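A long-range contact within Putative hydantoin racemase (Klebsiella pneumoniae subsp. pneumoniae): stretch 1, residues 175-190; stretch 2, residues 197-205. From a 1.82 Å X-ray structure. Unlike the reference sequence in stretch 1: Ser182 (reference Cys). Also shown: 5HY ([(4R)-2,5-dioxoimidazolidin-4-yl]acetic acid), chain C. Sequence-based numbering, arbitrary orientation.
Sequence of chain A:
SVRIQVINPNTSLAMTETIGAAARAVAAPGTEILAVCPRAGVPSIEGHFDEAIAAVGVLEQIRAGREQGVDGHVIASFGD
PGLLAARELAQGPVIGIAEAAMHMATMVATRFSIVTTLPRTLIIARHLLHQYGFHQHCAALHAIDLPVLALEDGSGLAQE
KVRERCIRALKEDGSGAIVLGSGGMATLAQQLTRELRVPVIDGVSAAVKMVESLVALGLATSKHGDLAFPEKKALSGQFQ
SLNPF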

ATOM      1  N   SER A 175       3.303 -14.392  15.659  1.00 18.84           N
ATOM      2  CA  SER A 175       3.206 -13.114  16.362  1.00 18.51           C
ATOM      3  C   SER A 175       3.814 -13.217  17.760  1.00 18.23           C
ATOM      4  O   SER A 175       3.971 -14.316  18.298  1.00 18.22           O
ATOM      5  CB  SER A 175       1.746 -12.657  16.443  1.00 18.56           C
ATOM      6  OG  SER A 175       0.940 -13.630  17.082  1.00 18.79           O
ATOM      7  N   GLY A 176       4.152 -12.068  18.339  1.00 17.84           N
ATOM      8  CA  GLY A 176       4.783 -12.016  19.656  1.00 17.41           C
ATOM      9  C   GLY A 176       3.888 -11.490  20.765  1.00 17.09           C
ATOM     10  O   GLY A 176       4.232 -11.590  21.943  1.00 17.07           O
ATOM     11  N   ALA A 177       2.740 -10.931  20.389  1.00 16.77           N
ATOM     12  CA  ALA A 177       1.804 -10.363  21.358  1.00 16.43           C
ATOM     13  C   ALA A 177       0.350 -10.585  20.953  1.00 16.25           C
ATOM     14  O   ALA A 177       0.050 -10.849  19.786  1.00 16.14           O
ATOM     15  CB  ALA A 177       2.079  -8.876  21.557  1.00 16.46           C
ATOM     16  N   ILE A 178      -0.544 -10.479  21.932  1.00 15.99           N
ATOM     17  CA  ILE A 178      -1.979 -10.583  21.695  1.00 15.81           C
ATOM     18  C   ILE A 178      -2.664  -9.258  22.015  1.00 15.71           C
ATOM     19  O   ILE A 178      -2.418  -8.656  23.063  1.00 15.72           O
ATOM     20  CB  ILE A 178      -2.626 -11.724  22.534  1.00 15.83           C
ATOM     21  CG1 ILE A 178      -1.995 -13.089  22.207  1.00 15.84           C
ATOM     22  CG2 ILE A 178      -4.153 -11.746  22.361  1.00 15.73           C
ATOM     23  CD1 ILE A 178      -2.185 -13.577  20.769  1.00 16.04           C
ATOM     24  N   VAL A 179      -3.510  -8.806  21.096  1.00 15.60           N
ATOM     25  CA  VAL A 179      -4.387  -7.671  21.343  1.00 15.61           C
ATOM     26  C   VAL A 179      -5.793  -8.205  21.601  1.00 15.64           C
ATOM     27  O   VAL A 179      -6.387  -8.856  20.737  1.00 15.52           O
ATOM     28  CB  VAL A 179      -4.378  -6.665  20.162  1.00 15.56           C
ATOM     29  CG1 VAL A 179      -5.545  -5.688  20.257  1.00 15.60           C
ATOM     30  CG2 VAL A 179      -3.061  -5.908  20.123  1.00 15.65           C
ATOM     31  N   LEU A 180      -6.304  -7.951  22.803  1.00 15.73           N
ATOM     32  CA  LEU A 180      -7.666  -8.342  23.158  1.00 15.91           C
ATOM     33  C   LEU A 180      -8.658  -7.430  22.444  1.00 15.99           C
ATOM     34  O   LEU A 180      -8.550  -6.204  22.517  1.00 16.11           O
ATOM     35  CB  LEU A 180      -7.870  -8.301  24.676  1.00 15.89           C
ATOM     36  CG  LEU A 180      -7.014  -9.250  25.525  1.00 15.98           C
ATOM     37  CD1 LEU A 180      -7.138  -8.911  27.003  1.00 16.03           C
ATOM     38  CD2 LEU A 180      -7.367 -10.716  25.277  1.00 16.08           C
ATOM     39  N   GLY A 181      -9.610  -8.040  21.744  1.00 16.14           N
ATOM     40  CA  GLY A 181     -10.521  -7.307  20.870  1.00 16.21           C
ATOM     41  C   GLY A 181     -11.889  -7.010  21.451  1.00 16.34           C
ATOM     42  O   GLY A 181     -12.881  -6.981  20.720  1.00 16.32           O
ATOM     43  N   SER A 182     -11.941  -6.777  22.760  1.00 16.45           N
ATOM     44  CA  SER A 182     -13.196  -6.491  23.452  1.00 16.65           C
ATOM     45  C   SER A 182     -12.975  -5.726  24.749  1.00 16.76           C
ATOM     46  O   SER A 182     -12.020  -5.991  25.482  1.00 16.82           O
ATOM     47  CB  SER A 182     -13.950  -7.789  23.755  1.00 16.62           C
ATOM     48  OG  SER A 182     -15.143  -7.531  24.476  1.00 16.69           O
ATOM     49  N   GLY A 183     -13.874  -4.784  25.029  1.00 16.94           N
ATOM     50  CA  GLY A 183     -13.911  -4.106  26.322  1.00 17.11           C
ATOM     51  C   GLY A 183     -14.267  -5.074  27.437  1.00 17.24           C
ATOM     52  O   GLY A 183     -13.887  -4.872  28.590  1.00 17.26           O
ATOM     53  N   GLY A 184     -14.993  -6.133  27.082  1.00 17.35           N
ATOM     54  CA  GLY A 184     -15.377  -7.182  28.027  1.00 17.52           C
ATOM     55  C   GLY A 184     -14.243  -8.121  28.407  1.00 17.67           C
ATOM     56  O   GLY A 184     -14.366  -8.888  29.363  1.00 17.64           O
ATOM     57  N   MET A 185     -13.145  -8.065  27.655  1.00 17.81           N
ATOM     58  CA  MET A 185     -11.957  -8.881  27.924  1.00 18.00           C
ATOM     59  C   MET A 185     -10.927  -8.132  28.769  1.00 18.21           C
ATOM     60  O   MET A 185      -9.864  -8.673  29.086  1.00 18.21           O
ATOM     61  CB  MET A 185     -11.301  -9.320  26.612  1.00 17.88           C
ATOM     62  CG  MET A 185     -12.105 -10.307  25.788  1.00 17.75           C
ATOM     63  SD  MET A 185     -11.302 -10.649  24.211  1.00 17.02           S
ATOM     64  CE  MET A 185     -12.660 -11.371  23.292  1.00 17.22           C
ATOM     65  N   ALA A 186     -11.259  -6.896  29.140  1.00 18.52           N
ATOM     66  CA  ALA A 186     -10.320  -5.970  29.782  1.00 18.87           C
ATOM     67  C   ALA A 186      -9.573  -6.525  30.998  1.00 19.12           C
ATOM     68  O   ALA A 186      -8.366  -6.313  31.133  1.00 19.21           O
ATOM     69  CB  ALA A 186     -11.030  -4.667  30.141  1.00 18.84           C
ATOM     70  N   THR A 187     -10.283  -7.240  31.866  1.00 19.41           N
ATOM     71  CA  THR A 187      -9.698  -7.747  33.111  1.00 19.71           C
ATOM     72  C   THR A 187      -8.952  -9.082  32.951  1.00 19.87           C
ATOM     73  O   THR A 187      -8.466  -9.647  33.934  1.00 19.90           O
ATOM     74  CB  THR A 187     -10.756  -7.856  34.241  1.00 19.70           C
ATOM     75  OG1 THR A 187     -11.854  -8.665  33.802  1.00 19.76           O
ATOM     76  CG2 THR A 187     -11.273  -6.475  34.633  1.00 19.83           C
ATOM     77  N   LEU A 188      -8.856  -9.568  31.715  1.00 20.07           N
ATOM     78  CA  LEU A 188      -8.178 -10.832  31.410  1.00 20.34           C
ATOM     79  C   LEU A 188      -6.701 -10.650  31.065  1.00 20.42           C
ATOM     80  O   LEU A 188      -5.920 -11.604  31.133  1.00 20.41           O
ATOM     81  CB  LEU A 188      -8.889 -11.549  30.255  1.00 20.40           C
ATOM     82  CG  LEU A 188      -9.996 -12.580  30.513  1.00 20.70           C
ATOM     83  CD1 LEU A 188     -10.941 -12.172  31.641  1.00 21.09           C
ATOM     84  CD2 LEU A 188     -10.775 -12.818  29.224  1.00 20.80           C
ATOM     85  N   ALA A 189      -6.330  -9.424  30.699  1.00 20.55           N
ATOM     86  CA  ALA A 189      -4.993  -9.107  30.182  1.00 20.68           C
ATOM     87  C   ALA A 189      -3.841  -9.525  31.096  1.00 20.79           C
ATOM     88  O   ALA A 189      -2.909 -10.195  30.649  1.00 20.73           O
ATOM     89  CB  ALA A 189      -4.897  -7.624  29.852  1.00 20.70           C
ATOM     90  N   GLN A 190      -3.914  -9.127  32.365  1.00 21.00           N
ATOM     91  CA  GLN A 190      -2.849  -9.389  33.337  1.00 21.23           C
ATOM     92  C   GLN A 190      -2.605 -10.883  33.557  1.00 21.14           C
ATOM     93  O   GLN A 190      -1.460 -11.340  33.508  1.00 21.11           O
ATOM     94  CB  GLN A 190      -3.151  -8.686  34.667  1.00 21.40           C
ATOM     95  CG  GLN A 190      -2.183  -9.022  35.798  1.00 22.30           C
ATOM     96  CD  GLN A 190      -2.520  -8.307  37.091  1.00 23.44           C
ATOM     97  OE1 GLN A 190      -3.170  -8.869  37.975  1.00 24.22           O
ATOM     98  NE2 GLN A 190      -2.084  -7.056  37.206  1.00 23.82           N
ATOM     99  N   ARG A 197       3.315 -15.766  29.208  1.00 20.09           N
ATOM    100  CA  ARG A 197       4.655 -15.155  29.164  1.00 19.69           C
ATOM    101  C   ARG A 197       4.890 -14.259  27.938  1.00 19.39           C
ATOM    102  O   ARG A 197       6.019 -14.124  27.459  1.00 19.40           O
ATOM    103  CB  ARG A 197       5.755 -16.221  29.293  1.00 19.73           C
ATOM    104  N   VAL A 198       3.811 -13.656  27.443  1.00 18.94           N
ATOM    105  CA  VAL A 198       3.864 -12.683  26.348  1.00 18.49           C
ATOM    106  C   VAL A 198       2.929 -11.514  26.677  1.00 18.14           C
ATOM    107  O   VAL A 198       2.031 -11.666  27.509  1.00 18.09           O
ATOM    108  CB  VAL A 198       3.452 -13.300  24.975  1.00 18.52           C
ATOM    109  CG1 VAL A 198       4.381 -14.439  24.578  1.00 18.53           C
ATOM    110  CG2 VAL A 198       1.997 -13.762  24.987  1.00 18.46           C
ATOM    111  N   PRO A 199       3.140 -10.343  26.042  1.00 17.80           N
ATOM    112  CA  PRO A 199       2.202  -9.242  26.251  1.00 17.52           C
ATOM    113  C   PRO A 199       0.809  -9.563  25.710  1.00 17.26           C
ATOM    114  O   PRO A 199       0.638  -9.773  24.506  1.00 17.20           O
ATOM    115  CB  PRO A 199       2.830  -8.085  25.463  1.00 17.55           C
ATOM    116  CG  PRO A 199       4.264  -8.436  25.343  1.00 17.67           C
ATOM    117  CD  PRO A 199       4.302  -9.923  25.239  1.00 17.77           C
ATOM    118  N   VAL A 200      -0.162  -9.634  26.614  1.00 16.93           N
ATOM    119  CA  VAL A 200      -1.569  -9.728  26.244  1.00 16.67           C
ATOM    120  C   VAL A 200      -2.186  -8.395  26.646  1.00 16.45           C
ATOM    121  O   VAL A 200      -2.277  -8.074  27.834  1.00 16.44           O
ATOM    122  CB  VAL A 200      -2.282 -10.916  26.934  1.00 16.67           C
ATOM    123  CG1 VAL A 200      -3.730 -11.017  26.470  1.00 16.69           C
ATOM    124  CG2 VAL A 200      -1.544 -12.221  26.650  1.00 16.75           C
ATOM    125  N   ILE A 201      -2.592  -7.620  25.646  1.00 16.17           N
ATOM    126  CA  ILE A 201      -2.869  -6.199  25.838  1.00 15.89           C
ATOM    127  C   ILE A 201      -4.355  -5.856  25.860  1.00 15.69           C
ATOM    128  O   ILE A 201      -5.103  -6.201  24.942  1.00 15.59           O
ATOM    129  CB  ILE A 201      -2.111  -5.339  24.788  1.00 15.94           C
ATOM    130  CG1 ILE A 201      -0.601  -5.562  24.929  1.00 15.92           C
ATOM    131  CG2 ILE A 201      -2.451  -3.853  24.938  1.00 15.94           C
ATOM    132  CD1 ILE A 201       0.191  -5.296  23.675  1.00 16.05           C
ATOM    133  N   ASP A 202      -4.761  -5.182  26.933  1.00 15.46           N
ATOM    134  CA  ASP A 202      -6.097  -4.620  27.061  1.00 15.27           C
ATOM    135  C   ASP A 202      -6.066  -3.144  26.684  1.00 15.01           C
ATOM    136  O   ASP A 202      -5.294  -2.364  27.250  1.00 14.96           O
ATOM    137  CB  ASP A 202      -6.615  -4.794  28.493  1.00 15.37           C
ATOM    138  CG  ASP A 202      -7.698  -3.792  28.856  1.00 15.55           C
ATOM    139  OD1 ASP A 202      -8.660  -3.634  28.074  1.00 16.04           O
ATOM    140  OD2 ASP A 202      -7.588  -3.166  29.929  1.00 16.25           O
ATOM    141  N   GLY A 203      -6.919  -2.772  25.734  1.00 14.73           N
ATOM    142  CA  GLY A 203      -7.004  -1.398  25.255  1.00 14.41           C
ATOM    143  C   GLY A 203      -7.547  -0.398  26.257  1.00 14.20           C
ATOM    144  O   GLY A 203      -7.208   0.783  26.194  1.00 14.13           O
ATOM    145  N   VAL A 204      -8.396  -0.864  27.174  1.00 14.01           N
ATOM    146  CA  VAL A 204      -8.971   0.001  28.210  1.00 13.89           C
ATOM    147  C   VAL A 204      -7.866   0.600  29.079  1.00 13.78           C
ATOM    148  O   VAL A 204      -7.744   1.823  29.187  1.00 13.71           O
ATOM    149  CB  VAL A 204     -10.009  -0.747  29.091  1.00 13.87           C
ATOM    150  CG1 VAL A 204     -10.520   0.153  30.211  1.00 13.92           C
ATOM    151  CG2 VAL A 204     -11.171  -1.250  28.243  1.00 13.93           C
ATOM    152  N   SER A 205      -7.060  -0.272  29.678  1.00 13.77           N
ATOM    153  CA  SER A 205      -5.941   0.141  30.517  1.00 13.77           C
ATOM    154  C   SER A 205      -4.917   0.963  29.730  1.00 13.68           C
ATOM    155  O   SER A 205      -4.411   1.970  30.227  1.00 13.67           O
ATOM    156  CB  SER A 205      -5.284  -1.080  31.167  1.00 13.82           C
ATOM    157  OG  SER A 205      -4.827  -2.002  30.193  1.00 14.18           O
TER
HETATM  158  C   5HY C   1     -16.546  -4.028  22.347  1.00 19.01           C
HETATM  159  N   5HY C   1     -18.388  -4.494  21.049  1.00 19.03           N
HETATM  160  O   5HY C   1     -15.401  -3.853  22.758  1.00 18.88           O
HETATM  161  CA  5HY C   1     -16.928  -4.414  20.924  1.00 19.06           C
HETATM  162  CB  5HY C   1     -16.304  -5.756  20.480  1.00 19.13           C
HETATM  163  CG  5HY C   1     -16.448  -6.932  21.459  1.00 19.38           C
HETATM  164  OAB 5HY C   1     -19.873  -4.096  22.706  1.00 18.91           O
HETATM  165  NAF 5HY C   1     -17.652  -3.880  23.073  1.00 18.97           N
HETATM  166  CAI 5HY C   1     -18.712  -4.146  22.300  1.00 19.04           C
HETATM  167  OD1 5HY C   1     -16.141  -8.058  21.015  1.00 19.89           O
HETATM  168  OD2 5HY C   1     -16.839  -6.700  22.623  1.00 19.85           O
HETATM  169  O   HOH W   1      -8.768  -3.992  24.011  1.00 19.27           O
HETATM  170  O   HOH W   2      -9.482  -5.489  26.267  1.00 40.62           O
HETATM  171  O   HOH W   3      -6.434  -4.764  32.152  1.00 33.00           O

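The two stretches run side by side as parallel strands; past the strands, waters and small side chains keep them in contact. Gly176 begins the contact: its O lies 3.6 Å from Val198 CB and 3.7 Å from Pro199 CD. Ala177 CB packs against Pro199 CB at 4.1 Å, a small apolar pairing.

Ile178 bonds through both its N and its O. Its N donates to Pro199 O at 2.9 Å, and its O accepts from Ile201 N at 2.8 Å. Both bonds are nearly straight. Ile178 thus straddles Val200, the usual pattern of a parallel bridge. Val200 CA also approaches Ile178 O at 3.5 Å, a CA-H...O contact. The side chains of Ile178 and Val200 share one face of the sheet, with Ile178 CB 4.1 Å from Val200 CG1. Val179 and Ile201 point to the other face. Leu180 N closes the ladder by donating to Ile201 O at 3.0 Å, while Leu180 CD2 packs on Val200 CG1 at 3.8 Å.

Beyond this point water takes over from direct backbone bonding. Water 1 donates to Leu180 O and accepts from Gly203 N. Water 2 donates to both Ser182 O and Asp202 OD1. The CA-to-CB bond of Ser182, which differs from the reference Cys, points away from stretch 2; its OG donates to 5HY OD2 at 2.6 Å. Gly183 N donates to 5HY O at 2.9 Å.

Ala186 CB rests 3.9 Å from Val204 CG2 and 3.3 Å from Asp202 OD1. Ala186 O and Asp202 OD2 are both acceptors, so water 3 links them by donating to each. Asp202 also caps the following helix: OD2 accepts from Ser205 N at 3.0 Å, and OD1 accepts a weak bond from Val204 N at 2.9 Å. Finally, Ala189 CB points toward stretch 2. This methyl makes only van der Waals contact, with Val200 O at 3.3 Å and the Asp202 CB methylene at 3.6 Å.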